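Local coordinates for protein manganese lipoxygenase (Gaeumannomyces graminis, PDB 5FX8) that oxygenates linoleic and alpha-linolenic acids at a manganese centre to 11S- and 13R-hydroperoxy fatty acids, converting the 11S intermediate to the 13R product, at residues 128-142 against 520-534. Sequence-based numbering, arbitrary orientation.
Sequences FKTLDDFALLYNGHW and LAWLPNERQAVEQVS. With NAG (2-acetamido-2-deoxy-beta-D-glucopyranose), chain K.
Phe-128 meets Glu-526, in the first turn of helix 526-539, in two ways. Its backbone N donates to the anti lone pair of Glu-526 OE2 (2.7 Å, 161°), the single hydrogen bond between the segments, while Glu-526 CG lies 3.9 Å above the centre of the Phe-128 ring, a CH-pi contact. A bend at chi2 (75°) lets one glutamate supply both methylene and carboxylate. Leu-131 CD1 touches Leu-520 CD2 and Leu-523 CD1, branched tips suited to an apolar patch. Phe-134 reaches the same leucines: Leu-520 CD2 sits at its ring edge, 3.6 Å from CE2. Leu-137 spreads its methyls over one side of the helix, CD2 on Ala-529 CB and CD1 on Val-530 CG2; the small Ala-529 probably leaves room for Phe-128, Phe-134 and Leu-137. Tyr-138 brushes Val-533 CG2 and sends its OH to Leu-493 N. Trp-142 lays one indole face over Val-533 CG1 (3.4 Å from CE2); its NE1, bonded in the ring plane to Leu-137 O (2.9 Å), fixes the ring's rotation. The 3-10 segment 131-137 thus runs from the leucines before helix 526-539, which opens with an Asn-525/Gln-528 capping box, onto its first turns, with Leu-137 and Trp-142 also against helix 86-124 and Leu-131 against helix 268-305.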
ATOM      1  N   PHE A 128      27.615   7.300   7.214  1.00 30.43           N
ATOM      2  CA  PHE A 128      27.090   7.354   8.569  1.00 31.18           C
ATOM      3  C   PHE A 128      28.265   7.260   9.523  1.00 34.17           C
ATOM      4  O   PHE A 128      28.927   6.222   9.596  1.00 32.99           O
ATOM      5  CB  PHE A 128      26.108   6.219   8.858  1.00 32.19           C
ATOM      6  CG  PHE A 128      24.893   6.214   7.991  1.00 31.06           C
ATOM      7  CD1 PHE A 128      24.407   7.382   7.454  1.00 27.81           C
ATOM      8  CD2 PHE A 128      24.234   5.023   7.717  1.00 25.37           C
ATOM      9  CE1 PHE A 128      23.301   7.367   6.658  1.00 27.08           C
ATOM     10  CE2 PHE A 128      23.112   5.011   6.921  1.00 24.48           C
ATOM     11  CZ  PHE A 128      22.650   6.179   6.392  1.00 24.79           C
ATOM     12  N   LYS A 129      28.508   8.332  10.268  1.00 38.36           N
ATOM     13  CA  LYS A 129      29.447   8.284  11.377  1.00 38.74           C
ATOM     14  C   LYS A 129      28.763   8.165  12.727  1.00 34.74           C
ATOM     15  O   LYS A 129      29.398   7.727  13.682  1.00 35.44           O
ATOM     16  CB  LYS A 129      30.327   9.534  11.382  1.00 37.09           C
ATOM     17  CG  LYS A 129      30.759   9.971  10.009  1.00 38.17           C
ATOM     18  CD  LYS A 129      30.338  11.405   9.738  1.00 43.35           C
ATOM     19  CE  LYS A 129      30.979  11.911   8.466  1.00 43.10           C
ATOM     20  NZ  LYS A 129      30.624  11.004   7.353  1.00 40.89           N
ATOM     21  N   THR A 130      27.499   8.558  12.832  1.00 34.74           N
ATOM     22  CA  THR A 130      26.769   8.497  14.089  1.00 35.28           C
ATOM     23  C   THR A 130      25.313   8.190  13.769  1.00 33.78           C
ATOM     24  O   THR A 130      24.898   8.241  12.613  1.00 40.19           O
ATOM     25  CB  THR A 130      26.916   9.802  14.879  1.00 36.24           C
ATOM     26  OG1 THR A 130      26.110   9.734  16.056  1.00 48.21           O
ATOM     27  CG2 THR A 130      26.470  10.991  14.056  1.00 36.18           C
ATOM     28  N   LEU A 131      24.529   7.855  14.796  1.00 33.65           N
ATOM     29  CA  LEU A 131      23.127   7.520  14.552  1.00 31.75           C
ATOM     30  C   LEU A 131      22.334   8.692  13.982  1.00 32.15           C
ATOM     31  O   LEU A 131      21.302   8.472  13.351  1.00 29.32           O
ATOM     32  CB  LEU A 131      22.456   7.021  15.832  1.00 29.90           C
ATOM     33  CG  LEU A 131      22.101   5.536  15.966  1.00 27.56           C
ATOM     34  CD1 LEU A 131      23.286   4.666  15.697  1.00 32.53           C
ATOM     35  CD2 LEU A 131      21.627   5.246  17.344  1.00 25.32           C
ATOM     36  N   ASP A 132      22.787   9.927  14.170  1.00 33.89           N
ATOM     37  CA  ASP A 132      22.001  11.059  13.695  1.00 33.74           C
ATOM     38  C   ASP A 132      22.092  11.207  12.187  1.00 30.91           C
ATOM     39  O   ASP A 132      21.185  11.772  11.572  1.00 30.40           O
ATOM     40  CB  ASP A 132      22.456  12.350  14.376  1.00 37.09           C
ATOM     41  CG  ASP A 132      22.803  12.170  15.804  1.00 44.58           C
ATOM     42  OD1 ASP A 132      21.908  12.095  16.598  1.00 50.60           O
ATOM     43  OD2 ASP A 132      23.975  12.095  16.136  1.00 45.87           O
ATOM     44  N   ASP A 133      23.171  10.714  11.571  1.00 32.79           N
ATOM     45  CA  ASP A 133      23.300  10.793  10.119  1.00 30.16           C
ATOM     46  C   ASP A 133      22.272   9.935   9.407  1.00 28.08           C
ATOM     47  O   ASP A 133      22.085  10.092   8.199  1.00 26.43           O
ATOM     48  CB  ASP A 133      24.702  10.383   9.670  1.00 31.03           C
ATOM     49  CG  ASP A 133      25.787  11.207  10.323  1.00 38.46           C
ATOM     50  OD1 ASP A 133      25.517  12.396  10.587  1.00 39.73           O
ATOM     51  OD2 ASP A 133      26.889  10.667  10.594  1.00 34.62           O
ATOM     52  N   PHE A 134      21.602   9.034  10.121  1.00 26.09           N
ATOM     53  CA  PHE A 134      20.503   8.306   9.518  1.00 24.31           C
ATOM     54  C   PHE A 134      19.399   9.229   9.049  1.00 23.94           C
ATOM     55  O   PHE A 134      18.610   8.836   8.197  1.00 23.76           O
ATOM     56  CB  PHE A 134      19.942   7.289  10.492  1.00 23.31           C
ATOM     57  CG  PHE A 134      20.580   5.951  10.398  1.00 21.93           C
ATOM     58  CD1 PHE A 134      20.125   5.014   9.489  1.00 22.17           C
ATOM     59  CD2 PHE A 134      21.636   5.621  11.210  1.00 23.71           C
ATOM     60  CE1 PHE A 134      20.718   3.769   9.394  1.00 19.41           C
ATOM     61  CE2 PHE A 134      22.232   4.374  11.119  1.00 24.13           C
ATOM     62  CZ  PHE A 134      21.767   3.450  10.213  1.00 21.41           C
ATOM     63  N   ALA A 135      19.333  10.451   9.561  1.00 24.69           N
ATOM     64  CA  ALA A 135      18.336  11.380   9.059  1.00 23.80           C
ATOM     65  C   ALA A 135      18.620  11.789   7.623  1.00 24.78           C
ATOM     66  O   ALA A 135      17.702  12.191   6.912  1.00 30.66           O
ATOM     67  CB  ALA A 135      18.260  12.610   9.954  1.00 27.13           C
ATOM     68  N   LEU A 136      19.878  11.713   7.184  1.00 26.33           N
ATOM     69  CA  LEU A 136      20.204  11.968   5.788  1.00 23.05           C
ATOM     70  C   LEU A 136      19.466  11.024   4.865  1.00 20.52           C
ATOM     71  O   LEU A 136      19.231  11.352   3.707  1.00 24.60           O
ATOM     72  CB  LEU A 136      21.705  11.825   5.563  1.00 25.90           C
ATOM     73  CG  LEU A 136      22.609  12.667   6.443  1.00 25.56           C
ATOM     74  CD1 LEU A 136      23.982  12.083   6.402  1.00 26.65           C
ATOM     75  CD2 LEU A 136      22.616  14.071   5.932  1.00 26.89           C
ATOM     76  N   LEU A 137      19.096   9.860   5.361  1.00 19.43           N
ATOM     77  CA  LEU A 137      18.292   8.938   4.595  1.00 18.84           C
ATOM     78  C   LEU A 137      16.939   9.521   4.192  1.00 21.03           C
ATOM     79  O   LEU A 137      16.373   9.102   3.180  1.00 19.97           O
ATOM     80  CB  LEU A 137      18.134   7.705   5.448  1.00 19.49           C
ATOM     81  CG  LEU A 137      17.795   6.360   4.885  1.00 18.35           C
ATOM     82  CD1 LEU A 137      18.749   6.016   3.812  1.00 17.28           C
ATOM     83  CD2 LEU A 137      17.924   5.429   6.058  1.00 17.23           C
ATOM     84  N   TYR A 138      16.423  10.501   4.928  1.00 22.59           N
ATOM     85  CA  TYR A 138      15.042  10.946   4.777  1.00 21.94           C
ATOM     86  C   TYR A 138      14.897  12.421   4.442  1.00 23.30           C
ATOM     87  O   TYR A 138      13.989  12.794   3.704  1.00 27.51           O
ATOM     88  CB  TYR A 138      14.269  10.647   6.068  1.00 19.12           C
ATOM     89  CG  TYR A 138      14.133   9.184   6.405  1.00 17.07           C
ATOM     90  CD1 TYR A 138      13.334   8.361   5.645  1.00 17.09           C
ATOM     91  CD2 TYR A 138      14.792   8.640   7.478  1.00 15.91           C
ATOM     92  CE1 TYR A 138      13.198   7.056   5.934  1.00 15.27           C
ATOM     93  CE2 TYR A 138      14.664   7.326   7.778  1.00 15.55           C
ATOM     94  CZ  TYR A 138      13.861   6.540   7.001  1.00 14.43           C
ATOM     95  OH  TYR A 138      13.706   5.218   7.276  1.00 13.64           O
ATOM     96  N   ASN A 139      15.744  13.282   4.975  1.00 26.78           N
ATOM     97  CA  ASN A 139      15.532  14.712   4.812  1.00 26.42           C
ATOM     98  C   ASN A 139      15.668  15.102   3.358  1.00 24.37           C
ATOM     99  O   ASN A 139      16.747  14.984   2.780  1.00 26.23           O
ATOM    100  CB  ASN A 139      16.524  15.486   5.657  1.00 31.37           C
ATOM    101  CG  ASN A 139      16.274  15.294   7.121  1.00 43.62           C
ATOM    102  OD1 ASN A 139      15.193  14.855   7.516  1.00 37.78           O
ATOM    103  ND2 ASN A 139      17.265  15.607   7.941  1.00 47.71           N
ATOM    104  N   GLY A 140      14.581  15.580   2.771  1.00 25.03           N
ATOM    105  CA  GLY A 140      14.622  16.087   1.422  1.00 22.98           C
ATOM    106  C   GLY A 140      14.468  15.043   0.351  1.00 22.36           C
ATOM    107  O   GLY A 140      14.516  15.383  -0.831  1.00 24.60           O
ATOM    108  N   HIS A 141      14.283  13.788   0.718  1.00 21.52           N
ATOM    109  CA  HIS A 141      14.249  12.715  -0.246  1.00 19.52           C
ATOM    110  C   HIS A 141      12.885  12.059  -0.236  1.00 21.39           C
ATOM    111  O   HIS A 141      12.042  12.325   0.626  1.00 20.50           O
ATOM    112  CB  HIS A 141      15.334  11.677   0.038  1.00 19.27           C
ATOM    113  CG  HIS A 141      16.725  12.204  -0.111  1.00 21.48           C
ATOM    114  ND1 HIS A 141      17.281  12.496  -1.335  1.00 21.59           N
ATOM    115  CD2 HIS A 141      17.672  12.492   0.809  1.00 21.25           C
ATOM    116  CE1 HIS A 141      18.509  12.944  -1.162  1.00 23.09           C
ATOM    117  NE2 HIS A 141      18.772  12.949   0.130  1.00 23.18           N
ATOM    118  N   TRP A 142      12.688  11.199  -1.232  1.00 20.04           N
ATOM    119  CA  TRP A 142      11.479  10.404  -1.355  1.00 19.65           C
ATOM    120  C   TRP A 142      10.240  11.272  -1.503  1.00 19.31           C
ATOM    121  O   TRP A 142       9.151  10.871  -1.114  1.00 19.92           O
ATOM    122  CB  TRP A 142      11.317   9.470  -0.167  1.00 20.03           C
ATOM    123  CG  TRP A 142      12.551   8.780   0.217  1.00 17.08           C
ATOM    124  CD1 TRP A 142      13.369   9.089   1.248  1.00 18.63           C
ATOM    125  CD2 TRP A 142      13.104   7.625  -0.402  1.00 16.56           C
ATOM    126  NE1 TRP A 142      14.417   8.202   1.312  1.00 17.57           N
ATOM    127  CE2 TRP A 142      14.273   7.291   0.305  1.00 16.45           C
ATOM    128  CE3 TRP A 142      12.728   6.842  -1.492  1.00 15.70           C
ATOM    129  CZ2 TRP A 142      15.069   6.221  -0.047  1.00 16.43           C
ATOM    130  CZ3 TRP A 142      13.518   5.779  -1.834  1.00 16.57           C
ATOM    131  CH2 TRP A 142      14.674   5.476  -1.115  1.00 16.90           C
ATOM    132  N   LEU A 520      26.381   1.710  15.371  1.00 33.11           N
ATOM    133  CA  LEU A 520      26.156   1.499  13.950  1.00 25.43           C
ATOM    134  C   LEU A 520      26.373   0.064  13.531  1.00 24.18           C
ATOM    135  O   LEU A 520      25.948  -0.306  12.439  1.00 33.54           O
ATOM    136  CB  LEU A 520      27.075   2.389  13.128  1.00 27.34           C
ATOM    137  CG  LEU A 520      26.820   3.884  13.211  1.00 29.13           C
ATOM    138  CD1 LEU A 520      27.922   4.623  12.543  1.00 31.38           C
ATOM    139  CD2 LEU A 520      25.537   4.222  12.540  1.00 28.93           C
ATOM    140  N   ALA A 521      27.020  -0.752  14.354  1.00 24.20           N
ATOM    141  CA  ALA A 521      27.414  -2.070  13.885  1.00 22.65           C
ATOM    142  C   ALA A 521      26.229  -3.002  13.768  1.00 22.38           C
ATOM    143  O   ALA A 521      26.280  -3.971  13.012  1.00 25.51           O
ATOM    144  CB  ALA A 521      28.463  -2.669  14.806  1.00 23.96           C
ATOM    145  N   TRP A 522      25.164  -2.748  14.506  1.00 21.76           N
ATOM    146  CA  TRP A 522      24.004  -3.611  14.373  1.00 20.94           C
ATOM    147  C   TRP A 522      23.122  -3.171  13.226  1.00 18.63           C
ATOM    148  O   TRP A 522      22.335  -3.961  12.719  1.00 20.57           O
ATOM    149  CB  TRP A 522      23.236  -3.646  15.693  1.00 18.25           C
ATOM    150  CG  TRP A 522      23.892  -4.525  16.764  1.00 19.11           C
ATOM    151  CD1 TRP A 522      23.607  -5.834  17.028  1.00 18.09           C
ATOM    152  CD2 TRP A 522      24.934  -4.156  17.687  1.00 21.58           C
ATOM    153  NE1 TRP A 522      24.396  -6.301  18.054  1.00 21.49           N
ATOM    154  CE2 TRP A 522      25.224  -5.293  18.470  1.00 21.47           C
ATOM    155  CE3 TRP A 522      25.653  -2.979  17.925  1.00 24.30           C
ATOM    156  CZ2 TRP A 522      26.201  -5.283  19.472  1.00 18.56           C
ATOM    157  CZ3 TRP A 522      26.625  -2.975  18.932  1.00 20.19           C
ATOM    158  CH2 TRP A 522      26.886  -4.115  19.679  1.00 20.01           C
ATOM    159  N   LEU A 523      23.284  -1.998  12.785  1.00 20.07           N
ATOM    160  CA  LEU A 523      22.365  -1.379  11.855  1.00 20.56           C
ATOM    161  C   LEU A 523      22.865  -1.532  10.431  1.00 19.60           C
ATOM    162  O   LEU A 523      24.038  -1.791  10.205  1.00 28.64           O
ATOM    163  CB  LEU A 523      22.203   0.101  12.207  1.00 21.50           C
ATOM    164  CG  LEU A 523      21.456   0.396  13.500  1.00 19.77           C
ATOM    165  CD1 LEU A 523      21.400   1.860  13.730  1.00 21.61           C
ATOM    166  CD2 LEU A 523      20.052  -0.132  13.346  1.00 18.10           C
ATOM    167  N   PRO A 524      22.011  -1.378   9.429  1.00 18.68           N
ATOM    168  CA  PRO A 524      22.500  -1.476   8.053  1.00 20.92           C
ATOM    169  C   PRO A 524      23.484  -0.366   7.716  1.00 21.86           C
ATOM    170  O   PRO A 524      23.486   0.708   8.319  1.00 24.46           O
ATOM    171  CB  PRO A 524      21.220  -1.349   7.223  1.00 19.63           C
ATOM    172  CG  PRO A 524      20.259  -0.659   8.124  1.00 16.08           C
ATOM    173  CD  PRO A 524      20.546  -1.228   9.457  1.00 19.16           C
ATOM    174  N   ASN A 525      24.325  -0.632   6.729  1.00 22.22           N
ATOM    175  CA  ASN A 525      25.205   0.404   6.223  1.00 21.43           C
ATOM    176  C   ASN A 525      24.431   1.298   5.256  1.00 19.70           C
ATOM    177  O   ASN A 525      23.238   1.120   5.041  1.00 20.68           O
ATOM    178  CB  ASN A 525      26.430  -0.221   5.578  1.00 19.24           C
ATOM    179  CG  ASN A 525      26.090  -1.031   4.367  1.00 22.75           C
ATOM    180  OD1 ASN A 525      25.276  -0.636   3.547  1.00 22.57           O
ATOM    181  ND2 ASN A 525      26.724  -2.175   4.238  1.00 26.53           N
ATOM    182  N   GLU A 526      25.113   2.252   4.639  1.00 19.25           N
ATOM    183  CA  GLU A 526      24.418   3.234   3.815  1.00 23.11           C
ATOM    184  C   GLU A 526      23.625   2.576   2.691  1.00 19.89           C
ATOM    185  O   GLU A 526      22.465   2.917   2.454  1.00 21.62           O
ATOM    186  CB  GLU A 526      25.424   4.232   3.248  1.00 23.87           C
ATOM    187  CG  GLU A 526      26.157   5.054   4.300  1.00 26.48           C
ATOM    188  CD  GLU A 526      27.235   4.289   5.059  1.00 29.05           C
ATOM    189  OE1 GLU A 526      27.526   3.118   4.731  1.00 31.98           O
ATOM    190  OE2 GLU A 526      27.794   4.873   6.005  1.00 34.46           O
ATOM    191  N   ARG A 527      24.242   1.636   1.985  1.00 21.88           N
ATOM    192  CA  ARG A 527      23.579   0.992   0.862  1.00 22.80           C
ATOM    193  C   ARG A 527      22.406   0.145   1.338  1.00 21.81           C
ATOM    194  O   ARG A 527      21.330   0.136   0.723  1.00 19.75           O
ATOM    195  CB  ARG A 527      24.596   0.146   0.105  1.00 20.99           C
ATOM    196  CG  ARG A 527      23.992  -0.794  -0.881  1.00 26.42           C
ATOM    197  CD  ARG A 527      24.266  -0.344  -2.264  1.00 30.52           C
ATOM    198  NE  ARG A 527      25.685  -0.459  -2.548  1.00 38.40           N
ATOM    199  CZ  ARG A 527      26.235  -0.196  -3.726  1.00 40.05           C
ATOM    200  NH1 ARG A 527      25.480   0.200  -4.741  1.00 37.91           N
ATOM    201  NH2 ARG A 527      27.541  -0.336  -3.885  1.00 39.19           N
ATOM    202  N   GLN A 528      22.600  -0.567   2.441  1.00 17.41           N
ATOM    203  CA  GLN A 528      21.564  -1.434   2.951  1.00 16.34           C
ATOM    204  C   GLN A 528      20.390  -0.625   3.474  1.00 18.94           C
ATOM    205  O   GLN A 528      19.236  -1.026   3.303  1.00 20.34           O
ATOM    206  CB  GLN A 528      22.153  -2.333   4.032  1.00 18.47           C
ATOM    207  CG  GLN A 528      23.305  -3.151   3.535  1.00 18.67           C
ATOM    208  CD  GLN A 528      24.096  -3.833   4.615  1.00 20.05           C
ATOM    209  OE1 GLN A 528      24.335  -3.282   5.685  1.00 26.14           O
ATOM    210  NE2 GLN A 528      24.521  -5.049   4.334  1.00 22.23           N
ATOM    211  N   ALA A 529      20.677   0.526   4.092  1.00 19.05           N
ATOM    212  CA  ALA A 529      19.648   1.411   4.615  1.00 17.42           C
ATOM    213  C   ALA A 529      18.832   2.027   3.494  1.00 17.74           C
ATOM    214  O   ALA A 529      17.600   2.106   3.579  1.00 15.87           O
ATOM    215  CB  ALA A 529      20.290   2.505   5.454  1.00 16.78           C
ATOM    216  N   VAL A 530      19.507   2.486   2.442  1.00 17.55           N
ATOM    217  CA  VAL A 530      18.789   2.975   1.274  1.00 15.90           C
ATOM    218  C   VAL A 530      17.953   1.865   0.672  1.00 15.28           C
ATOM    219  O   VAL A 530      16.873   2.109   0.128  1.00 20.37           O
ATOM    220  CB  VAL A 530      19.776   3.570   0.253  1.00 16.17           C
ATOM    221  CG1 VAL A 530      19.077   3.987  -0.987  1.00 16.66           C
ATOM    222  CG2 VAL A 530      20.435   4.763   0.847  1.00 17.62           C
ATOM    223  N   GLU A 531      18.417   0.630   0.777  1.00 15.96           N
ATOM    224  CA  GLU A 531      17.699  -0.460   0.143  1.00 16.96           C
ATOM    225  C   GLU A 531      16.471  -0.841   0.954  1.00 15.20           C
ATOM    226  O   GLU A 531      15.447  -1.261   0.393  1.00 19.59           O
ATOM    227  CB  GLU A 531      18.643  -1.643  -0.046  1.00 16.27           C
ATOM    228  CG  GLU A 531      18.657  -2.238  -1.439  1.00 19.94           C
ATOM    229  CD  GLU A 531      18.810  -1.202  -2.544  1.00 26.02           C
ATOM    230  OE1 GLU A 531      19.961  -0.811  -2.838  1.00 33.40           O
ATOM    231  OE2 GLU A 531      17.775  -0.796  -3.136  1.00 32.34           O
ATOM    232  N   GLN A 532      16.555  -0.693   2.278  1.00 14.87           N
ATOM    233  CA  GLN A 532      15.378  -0.883   3.106  1.00 12.82           C
ATOM    234  C   GLN A 532      14.358   0.208   2.822  1.00 12.38           C
ATOM    235  O   GLN A 532      13.206  -0.078   2.473  1.00 12.27           O
ATOM    236  CB  GLN A 532      15.771  -0.930   4.579  1.00 12.13           C
ATOM    237  CG  GLN A 532      14.617  -0.585   5.503  1.00 11.20           C
ATOM    238  CD  GLN A 532      14.776  -1.024   6.950  1.00 11.63           C
ATOM    239  OE1 GLN A 532      15.667  -1.789   7.313  1.00 16.13           O
ATOM    240  NE2 GLN A 532      13.897  -0.527   7.786  1.00 10.23           N
ATOM    241  N   VAL A 533      14.786   1.467   2.865  1.00 11.91           N
ATOM    242  CA  VAL A 533      13.813   2.513   2.602  1.00 13.66           C
ATOM    243  C   VAL A 533      13.242   2.374   1.197  1.00 12.72           C
ATOM    244  O   VAL A 533      12.083   2.697   0.966  1.00 12.62           O
ATOM    245  CB  VAL A 533      14.412   3.908   2.867  1.00 13.03           C
ATOM    246  CG1 VAL A 533      13.370   4.959   2.674  1.00 11.00           C
ATOM    247  CG2 VAL A 533      14.861   3.987   4.257  1.00 12.02           C
ATOM    248  N   SER A 534      14.005   1.819   0.264  1.00 13.18           N
ATOM    249  CA  SER A 534      13.541   1.727  -1.115  1.00 11.95           C
ATOM    250  C   SER A 534      12.508   0.620  -1.293  1.00 11.44           C
ATOM    251  O   SER A 534      11.538   0.785  -2.044  1.00 13.59           O
ATOM    252  CB  SER A 534      14.724   1.508  -2.033  1.00 13.80           C
ATOM    253  OG  SER A 534      14.287   1.388  -3.374  1.00 20.32           O
TER
HETATM  254  C1  NAG K1009      19.358   2.392  -8.307  1.00 17.55           C
HETATM  255  C2  NAG K1009      19.335   1.535  -7.069  1.00 16.54           C
HETATM  256  C3  NAG K1009      19.585   0.082  -7.434  1.00 17.55           C
HETATM  257  C4  NAG K1009      18.572  -0.362  -8.470  1.00 16.74           C
HETATM  258  C5  NAG K1009      18.662   0.565  -9.659  1.00 14.37           C
HETATM  259  C6  NAG K1009      17.636   0.275 -10.712  1.00 14.71           C
HETATM  260  C7  NAG K1009      20.121   2.118  -4.822  1.00 21.99           C
HETATM  261  C8  NAG K1009      21.254   2.663  -4.023  1.00 20.23           C
HETATM  262  N2  NAG K1009      20.331   2.013  -6.132  1.00 20.38           N
HETATM  263  O3  NAG K1009      19.421  -0.737  -6.291  1.00 19.45           O
HETATM  264  O4  NAG K1009      18.825  -1.704  -8.860  1.00 18.29           O
HETATM  265  O5  NAG K1009      18.428   1.909  -9.231  1.00 16.54           O
HETATM  266  O6  NAG K1009      17.745   1.253 -11.734  1.00 17.46           O
HETATM  267  O7  NAG K1009      19.079   1.770  -4.307  1.00 24.79           O